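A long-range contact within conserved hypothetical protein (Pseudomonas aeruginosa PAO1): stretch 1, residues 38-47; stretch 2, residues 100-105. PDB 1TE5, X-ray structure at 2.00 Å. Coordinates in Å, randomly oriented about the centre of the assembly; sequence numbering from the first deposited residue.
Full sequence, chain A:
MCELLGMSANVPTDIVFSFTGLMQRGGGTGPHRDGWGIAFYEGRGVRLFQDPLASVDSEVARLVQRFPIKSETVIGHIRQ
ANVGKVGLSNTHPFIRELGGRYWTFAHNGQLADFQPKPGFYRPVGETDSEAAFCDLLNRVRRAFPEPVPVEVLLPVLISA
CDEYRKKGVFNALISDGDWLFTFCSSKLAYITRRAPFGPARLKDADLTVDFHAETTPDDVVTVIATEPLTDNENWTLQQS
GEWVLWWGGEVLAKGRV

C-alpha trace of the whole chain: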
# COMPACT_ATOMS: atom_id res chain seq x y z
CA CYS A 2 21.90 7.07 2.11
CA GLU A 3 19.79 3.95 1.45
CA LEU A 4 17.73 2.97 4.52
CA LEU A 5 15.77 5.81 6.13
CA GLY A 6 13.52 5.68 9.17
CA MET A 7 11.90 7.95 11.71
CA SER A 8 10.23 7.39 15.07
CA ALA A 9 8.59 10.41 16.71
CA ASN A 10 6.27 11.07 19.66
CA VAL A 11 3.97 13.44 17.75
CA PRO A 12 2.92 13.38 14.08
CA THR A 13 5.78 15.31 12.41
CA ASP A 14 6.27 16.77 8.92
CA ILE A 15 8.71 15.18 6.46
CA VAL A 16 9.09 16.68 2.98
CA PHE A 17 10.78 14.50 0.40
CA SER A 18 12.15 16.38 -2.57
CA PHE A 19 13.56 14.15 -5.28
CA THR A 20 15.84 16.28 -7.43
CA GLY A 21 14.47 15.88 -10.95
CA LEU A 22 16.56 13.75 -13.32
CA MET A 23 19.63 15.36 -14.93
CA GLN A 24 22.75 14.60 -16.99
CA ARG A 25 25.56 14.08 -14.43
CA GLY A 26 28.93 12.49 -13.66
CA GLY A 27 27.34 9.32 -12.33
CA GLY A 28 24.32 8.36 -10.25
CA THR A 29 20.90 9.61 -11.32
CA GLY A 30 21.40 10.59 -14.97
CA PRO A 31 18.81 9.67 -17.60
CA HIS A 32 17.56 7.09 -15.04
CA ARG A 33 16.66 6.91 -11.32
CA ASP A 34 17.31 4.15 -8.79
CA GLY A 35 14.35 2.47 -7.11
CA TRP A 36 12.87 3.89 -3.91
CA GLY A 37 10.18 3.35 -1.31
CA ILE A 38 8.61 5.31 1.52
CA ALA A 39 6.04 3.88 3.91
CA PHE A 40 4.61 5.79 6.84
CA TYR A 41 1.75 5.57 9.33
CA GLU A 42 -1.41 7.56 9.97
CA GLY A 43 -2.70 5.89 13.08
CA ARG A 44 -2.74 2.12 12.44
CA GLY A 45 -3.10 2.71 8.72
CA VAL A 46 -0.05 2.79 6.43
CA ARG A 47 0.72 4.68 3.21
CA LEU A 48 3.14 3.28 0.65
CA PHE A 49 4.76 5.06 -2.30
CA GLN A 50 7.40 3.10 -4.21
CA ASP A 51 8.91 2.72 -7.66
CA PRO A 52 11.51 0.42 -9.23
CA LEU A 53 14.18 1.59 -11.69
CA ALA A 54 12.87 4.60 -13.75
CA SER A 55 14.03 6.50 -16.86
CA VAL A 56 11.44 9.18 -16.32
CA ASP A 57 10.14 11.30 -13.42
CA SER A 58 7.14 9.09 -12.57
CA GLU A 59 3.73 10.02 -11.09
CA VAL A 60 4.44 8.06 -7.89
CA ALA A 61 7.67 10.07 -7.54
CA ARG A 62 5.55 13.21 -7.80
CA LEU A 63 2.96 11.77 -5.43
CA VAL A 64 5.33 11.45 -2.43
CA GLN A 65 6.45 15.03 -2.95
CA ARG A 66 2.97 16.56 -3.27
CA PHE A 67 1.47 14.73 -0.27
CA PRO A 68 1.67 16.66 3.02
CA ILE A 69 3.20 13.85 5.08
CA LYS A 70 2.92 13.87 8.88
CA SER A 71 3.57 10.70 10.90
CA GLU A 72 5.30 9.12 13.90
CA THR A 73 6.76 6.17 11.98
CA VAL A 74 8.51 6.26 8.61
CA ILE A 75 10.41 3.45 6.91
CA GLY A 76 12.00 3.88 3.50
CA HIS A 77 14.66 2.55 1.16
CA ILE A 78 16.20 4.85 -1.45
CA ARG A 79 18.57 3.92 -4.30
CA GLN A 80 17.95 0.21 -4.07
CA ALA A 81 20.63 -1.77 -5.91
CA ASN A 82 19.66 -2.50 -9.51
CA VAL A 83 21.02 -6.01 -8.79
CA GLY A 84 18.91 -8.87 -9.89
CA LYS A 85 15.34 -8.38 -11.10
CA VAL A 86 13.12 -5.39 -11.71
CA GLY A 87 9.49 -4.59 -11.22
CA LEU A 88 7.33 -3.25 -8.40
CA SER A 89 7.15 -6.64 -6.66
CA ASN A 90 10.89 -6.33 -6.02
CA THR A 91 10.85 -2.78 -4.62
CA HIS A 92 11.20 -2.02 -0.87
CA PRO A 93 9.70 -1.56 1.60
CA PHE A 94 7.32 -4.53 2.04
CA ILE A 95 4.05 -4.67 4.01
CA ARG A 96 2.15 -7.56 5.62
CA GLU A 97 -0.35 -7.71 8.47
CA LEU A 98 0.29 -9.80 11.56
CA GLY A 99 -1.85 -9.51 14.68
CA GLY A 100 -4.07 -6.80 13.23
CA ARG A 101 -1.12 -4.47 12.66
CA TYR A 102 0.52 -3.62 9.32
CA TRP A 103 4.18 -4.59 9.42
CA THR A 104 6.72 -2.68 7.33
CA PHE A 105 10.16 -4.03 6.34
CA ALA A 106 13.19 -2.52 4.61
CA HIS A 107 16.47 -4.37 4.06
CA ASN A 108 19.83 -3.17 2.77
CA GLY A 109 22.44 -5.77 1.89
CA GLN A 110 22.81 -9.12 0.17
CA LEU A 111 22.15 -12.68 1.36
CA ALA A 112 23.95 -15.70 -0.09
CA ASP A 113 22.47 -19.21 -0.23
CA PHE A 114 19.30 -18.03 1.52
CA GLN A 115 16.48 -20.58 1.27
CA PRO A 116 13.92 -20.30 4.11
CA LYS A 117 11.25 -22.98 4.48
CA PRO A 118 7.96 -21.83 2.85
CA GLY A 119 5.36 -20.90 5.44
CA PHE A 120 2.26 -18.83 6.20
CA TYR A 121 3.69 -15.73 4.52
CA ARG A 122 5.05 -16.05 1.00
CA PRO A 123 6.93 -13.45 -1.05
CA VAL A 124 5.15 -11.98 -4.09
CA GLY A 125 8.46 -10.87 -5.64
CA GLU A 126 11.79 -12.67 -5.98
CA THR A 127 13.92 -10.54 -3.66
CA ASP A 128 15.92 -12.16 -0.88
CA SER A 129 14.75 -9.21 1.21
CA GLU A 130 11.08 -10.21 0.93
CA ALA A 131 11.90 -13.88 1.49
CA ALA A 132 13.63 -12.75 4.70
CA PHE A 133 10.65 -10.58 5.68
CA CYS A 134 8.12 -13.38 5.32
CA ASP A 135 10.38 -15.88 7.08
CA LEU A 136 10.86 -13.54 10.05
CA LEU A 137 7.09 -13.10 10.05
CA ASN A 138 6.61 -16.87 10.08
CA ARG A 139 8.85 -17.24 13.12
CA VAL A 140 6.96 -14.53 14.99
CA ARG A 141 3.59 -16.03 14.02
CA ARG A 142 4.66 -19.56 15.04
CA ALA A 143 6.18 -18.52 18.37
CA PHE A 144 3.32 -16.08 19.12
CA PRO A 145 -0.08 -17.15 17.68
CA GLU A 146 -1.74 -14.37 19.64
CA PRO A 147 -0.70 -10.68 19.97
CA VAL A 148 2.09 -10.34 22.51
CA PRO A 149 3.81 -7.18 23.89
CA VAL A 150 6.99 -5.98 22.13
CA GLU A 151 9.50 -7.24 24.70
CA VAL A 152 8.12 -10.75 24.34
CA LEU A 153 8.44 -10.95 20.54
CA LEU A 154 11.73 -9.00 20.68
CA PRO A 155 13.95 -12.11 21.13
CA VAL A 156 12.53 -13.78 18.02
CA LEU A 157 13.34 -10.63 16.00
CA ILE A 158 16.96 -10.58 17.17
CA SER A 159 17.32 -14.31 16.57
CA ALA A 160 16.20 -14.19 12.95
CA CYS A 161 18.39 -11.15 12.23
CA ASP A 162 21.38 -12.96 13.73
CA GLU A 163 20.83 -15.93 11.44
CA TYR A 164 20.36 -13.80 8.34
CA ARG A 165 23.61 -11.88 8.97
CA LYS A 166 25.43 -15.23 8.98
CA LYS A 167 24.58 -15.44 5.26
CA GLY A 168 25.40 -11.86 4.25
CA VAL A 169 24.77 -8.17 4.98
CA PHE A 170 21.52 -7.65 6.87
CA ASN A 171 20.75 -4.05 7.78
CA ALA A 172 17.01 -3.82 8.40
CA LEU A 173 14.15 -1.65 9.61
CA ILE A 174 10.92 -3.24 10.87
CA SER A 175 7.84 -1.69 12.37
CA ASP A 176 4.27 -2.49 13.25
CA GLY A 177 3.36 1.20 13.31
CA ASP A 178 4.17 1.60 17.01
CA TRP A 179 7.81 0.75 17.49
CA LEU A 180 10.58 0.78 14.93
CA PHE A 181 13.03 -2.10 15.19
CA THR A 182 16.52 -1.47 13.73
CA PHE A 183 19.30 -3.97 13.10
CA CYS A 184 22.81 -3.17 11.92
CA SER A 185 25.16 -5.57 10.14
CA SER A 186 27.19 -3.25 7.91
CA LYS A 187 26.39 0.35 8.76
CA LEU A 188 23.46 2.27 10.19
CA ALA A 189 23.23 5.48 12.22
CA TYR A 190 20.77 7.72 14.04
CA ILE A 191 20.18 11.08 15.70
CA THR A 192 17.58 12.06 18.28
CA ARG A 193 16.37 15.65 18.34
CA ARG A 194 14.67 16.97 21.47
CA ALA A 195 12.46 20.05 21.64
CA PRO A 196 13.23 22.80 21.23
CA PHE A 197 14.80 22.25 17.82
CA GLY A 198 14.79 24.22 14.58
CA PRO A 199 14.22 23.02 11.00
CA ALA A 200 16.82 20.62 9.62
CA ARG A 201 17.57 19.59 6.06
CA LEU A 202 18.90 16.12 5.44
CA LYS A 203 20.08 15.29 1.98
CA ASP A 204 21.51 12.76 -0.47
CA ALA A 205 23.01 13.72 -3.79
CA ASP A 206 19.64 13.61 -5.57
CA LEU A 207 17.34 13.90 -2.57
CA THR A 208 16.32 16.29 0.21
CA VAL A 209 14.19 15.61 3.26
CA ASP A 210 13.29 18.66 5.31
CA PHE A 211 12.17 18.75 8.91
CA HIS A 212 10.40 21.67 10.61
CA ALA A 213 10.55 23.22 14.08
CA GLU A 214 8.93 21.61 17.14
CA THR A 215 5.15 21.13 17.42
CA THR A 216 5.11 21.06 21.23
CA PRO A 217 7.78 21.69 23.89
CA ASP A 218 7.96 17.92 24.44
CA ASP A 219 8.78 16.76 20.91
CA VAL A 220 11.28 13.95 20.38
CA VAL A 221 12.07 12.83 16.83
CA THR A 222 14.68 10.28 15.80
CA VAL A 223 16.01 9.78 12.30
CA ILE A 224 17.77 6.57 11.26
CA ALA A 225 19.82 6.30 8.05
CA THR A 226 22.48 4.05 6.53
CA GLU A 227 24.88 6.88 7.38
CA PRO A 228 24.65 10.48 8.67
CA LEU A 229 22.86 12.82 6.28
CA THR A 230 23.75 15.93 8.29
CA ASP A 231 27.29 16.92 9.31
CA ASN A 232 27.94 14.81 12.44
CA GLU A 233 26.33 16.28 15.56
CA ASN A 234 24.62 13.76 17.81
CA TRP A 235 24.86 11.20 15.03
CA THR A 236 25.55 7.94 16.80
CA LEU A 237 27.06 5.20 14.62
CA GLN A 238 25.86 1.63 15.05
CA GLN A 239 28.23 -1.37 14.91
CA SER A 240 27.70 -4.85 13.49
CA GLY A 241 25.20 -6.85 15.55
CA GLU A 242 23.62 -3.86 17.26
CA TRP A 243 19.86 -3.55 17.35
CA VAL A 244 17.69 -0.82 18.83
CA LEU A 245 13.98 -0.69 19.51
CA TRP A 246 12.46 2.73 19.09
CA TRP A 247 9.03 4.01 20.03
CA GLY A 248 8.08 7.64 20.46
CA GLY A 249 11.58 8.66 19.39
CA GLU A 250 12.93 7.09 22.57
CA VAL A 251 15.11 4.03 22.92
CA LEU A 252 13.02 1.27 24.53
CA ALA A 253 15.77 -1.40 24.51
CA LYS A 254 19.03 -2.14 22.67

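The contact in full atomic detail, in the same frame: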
# COMPACT_ATOMS: atom_id res chain seq x y z
N ILE A 38 8.86 4.57 0.29
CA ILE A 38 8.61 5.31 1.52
C ILE A 38 7.25 4.92 2.07
O ILE A 38 6.22 5.15 1.44
CB ILE A 38 8.62 6.83 1.27
CG1 ILE A 38 9.98 7.27 0.73
CG2 ILE A 38 8.29 7.58 2.55
CD1 ILE A 38 9.99 8.65 0.15
N ALA A 39 7.26 4.29 3.24
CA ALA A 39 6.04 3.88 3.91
C ALA A 39 5.98 4.65 5.21
O ALA A 39 7.00 4.93 5.81
CB ALA A 39 6.06 2.39 4.18
N PHE A 40 4.78 5.07 5.59
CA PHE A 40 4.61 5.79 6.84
C PHE A 40 3.21 5.54 7.40
O PHE A 40 2.33 5.09 6.68
CB PHE A 40 4.91 7.29 6.69
CG PHE A 40 4.04 8.00 5.70
CD1 PHE A 40 2.90 8.69 6.11
CD2 PHE A 40 4.38 8.00 4.35
CE1 PHE A 40 2.11 9.39 5.20
CE2 PHE A 40 3.60 8.69 3.42
CZ PHE A 40 2.46 9.39 3.85
N TYR A 41 3.03 5.82 8.69
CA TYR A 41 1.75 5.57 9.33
C TYR A 41 0.90 6.77 9.67
O TYR A 41 1.40 7.83 9.98
CB TYR A 41 1.97 4.73 10.58
CG TYR A 41 2.59 3.40 10.29
CD1 TYR A 41 3.96 3.29 10.01
CD2 TYR A 41 1.82 2.24 10.28
CE1 TYR A 41 4.54 2.06 9.73
CE2 TYR A 41 2.39 1.01 10.00
CZ TYR A 41 3.75 0.92 9.73
OH TYR A 41 4.30 -0.30 9.46
N GLU A 42 -0.41 6.55 9.64
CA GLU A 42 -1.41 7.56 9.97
C GLU A 42 -2.41 6.86 10.89
O GLU A 42 -3.53 6.49 10.52
CB GLU A 42 -2.13 7.96 8.69
CG GLU A 42 -2.51 9.42 8.58
CD GLU A 42 -2.77 9.84 7.14
OE1 GLU A 42 -1.78 10.06 6.40
OE2 GLU A 42 -3.95 9.95 6.76
N GLY A 43 -1.94 6.64 12.11
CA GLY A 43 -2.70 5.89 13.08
C GLY A 43 -2.23 4.45 12.88
O GLY A 43 -1.01 4.21 12.91
N ARG A 44 -3.14 3.50 12.70
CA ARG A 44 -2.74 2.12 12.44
C ARG A 44 -2.61 1.89 10.95
O ARG A 44 -2.01 0.90 10.52
CB ARG A 44 -3.73 1.13 13.06
CG ARG A 44 -3.56 1.01 14.56
CD ARG A 44 -4.63 0.16 15.21
NE ARG A 44 -4.79 0.54 16.61
CZ ARG A 44 -4.83 -0.31 17.63
NH1 ARG A 44 -4.96 0.15 18.86
NH2 ARG A 44 -4.74 -1.62 17.42
N GLY A 45 -3.17 2.80 10.16
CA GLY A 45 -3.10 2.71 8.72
C GLY A 45 -1.71 3.06 8.19
O GLY A 45 -0.97 3.80 8.83
N VAL A 46 -1.36 2.54 7.02
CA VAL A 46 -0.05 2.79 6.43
C VAL A 46 -0.15 3.23 4.97
O VAL A 46 -1.02 2.77 4.22
CB VAL A 46 0.86 1.53 6.52
CG1 VAL A 46 0.20 0.34 5.88
CG2 VAL A 46 2.19 1.77 5.85
N ARG A 47 0.68 4.19 4.59
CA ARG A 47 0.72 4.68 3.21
C ARG A 47 2.02 4.22 2.58
O ARG A 47 3.07 4.28 3.20
CB ARG A 47 0.62 6.20 3.16
CG ARG A 47 -0.69 6.76 3.66
CD ARG A 47 -0.79 8.23 3.34
NE ARG A 47 -1.98 8.85 3.91
CZ ARG A 47 -3.16 8.95 3.29
NH1 ARG A 47 -4.17 9.54 3.90
NH2 ARG A 47 -3.31 8.46 2.06
N GLY A 100 -3.24 -7.98 13.38
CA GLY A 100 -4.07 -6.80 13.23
C GLY A 100 -3.29 -5.51 13.15
O GLY A 100 -3.83 -4.43 13.41
N ARG A 101 -2.01 -5.62 12.81
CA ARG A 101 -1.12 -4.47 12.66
C ARG A 101 -0.41 -4.62 11.31
O ARG A 101 -0.10 -5.74 10.89
CB ARG A 101 -0.05 -4.45 13.76
CG ARG A 101 -0.54 -4.62 15.19
CD ARG A 101 -1.57 -3.57 15.61
NE ARG A 101 -1.07 -2.20 15.49
CZ ARG A 101 -1.00 -1.34 16.50
NH1 ARG A 101 -0.53 -0.12 16.28
NH2 ARG A 101 -1.40 -1.70 17.72
N TYR A 102 -0.19 -3.52 10.59
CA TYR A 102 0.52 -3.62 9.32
C TYR A 102 2.01 -3.57 9.62
O TYR A 102 2.48 -2.67 10.30
CB TYR A 102 0.14 -2.49 8.36
CG TYR A 102 -1.24 -2.62 7.74
CD1 TYR A 102 -2.22 -1.64 7.95
CD2 TYR A 102 -1.59 -3.72 6.94
CE1 TYR A 102 -3.49 -1.76 7.40
CE2 TYR A 102 -2.87 -3.85 6.40
CZ TYR A 102 -3.80 -2.86 6.63
OH TYR A 102 -5.07 -2.99 6.12
N TRP A 103 2.75 -4.58 9.18
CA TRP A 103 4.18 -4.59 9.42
C TRP A 103 4.90 -4.06 8.20
O TRP A 103 4.53 -4.40 7.07
CB TRP A 103 4.68 -6.01 9.73
CG TRP A 103 4.48 -6.41 11.15
CD1 TRP A 103 3.32 -6.35 11.87
CD2 TRP A 103 5.46 -6.98 12.03
NE1 TRP A 103 3.52 -6.83 13.14
CE2 TRP A 103 4.83 -7.22 13.26
CE3 TRP A 103 6.82 -7.30 11.89
CZ2 TRP A 103 5.50 -7.78 14.35
CZ3 TRP A 103 7.49 -7.86 12.97
CH2 TRP A 103 6.82 -8.09 14.19
N THR A 104 5.94 -3.27 8.42
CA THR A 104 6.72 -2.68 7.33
C THR A 104 8.17 -3.15 7.46
O THR A 104 8.72 -3.18 8.56
CB THR A 104 6.61 -1.13 7.34
OG1 THR A 104 5.26 -0.73 7.03
CG2 THR A 104 7.53 -0.52 6.31
N PHE A 105 8.79 -3.53 6.34
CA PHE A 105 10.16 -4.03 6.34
C PHE A 105 11.03 -3.45 5.22
O PHE A 105 10.62 -3.36 4.07
CB PHE A 105 10.08 -5.56 6.22
CG PHE A 105 11.42 -6.26 6.18
CD1 PHE A 105 12.02 -6.72 7.34
CD2 PHE A 105 12.03 -6.54 4.96
CE1 PHE A 105 13.20 -7.46 7.29
CE2 PHE A 105 13.22 -7.28 4.91
CZ PHE A 105 13.79 -7.74 6.07
O HOH W 1 -0.48 -1.13 11.82

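How do the two backbones lie against each other? Stretch 1 is a hairpin whose type II' turn runs from Glu 42 to Gly 45, with Phe 40 and Arg 47 exchanging backbone hydrogen bonds. The strand of stretch 2 runs roughly antiparallel to strand 38-42, at 151°, but the axes come no closer than 8.8 Å. That is too far for direct backbone pairing, so side chains and one water fill the gap, and together the two stretches bury 404 Å².

What happens where the strand of stretch 2 begins, at Arg 101? Arg 101 points its CA-to-CB bond sideways, yet its end curls nearer, and its guanidinium stacks flat on that of Arg 44, with centres 4.1 Å apart and planes at 23°. Arg 44 NH2 and Arg 101 NH2 lie 3.4 Å apart; both are donors carrying like charge, so this is stacking of flat groups and not a hydrogen bond.

How does Tyr 102 hold the hairpin? Its ring packs on Val 46, with Tyr 102 CD1 3.7 Å from Val 46 CG1, while the carbonyl of Arg 44 meets the ring edge. A water joins the backbones, accepting from Tyr 102 N at 2.7 Å and donating to Arg 44 O at 2.9 Å.

Which contacts follow Tyr 102 along the strand? Trp 103 points away, in keeping with the usual alternation along a strand, and Thr 104 turns back toward the hairpin. Tyr 41 OH and Thr 104 OG1 share a short hydrogen bond of 2.6 Å, buried between the stretches. Tyr 41 OH also lies 3.1 Å from Tyr 102 O, a possible second acceptor for its single proton. The methyl carbon Thr 104 CG2 sits 3.9 Å from Ala 39 CB, an apolar contact beside the polar one.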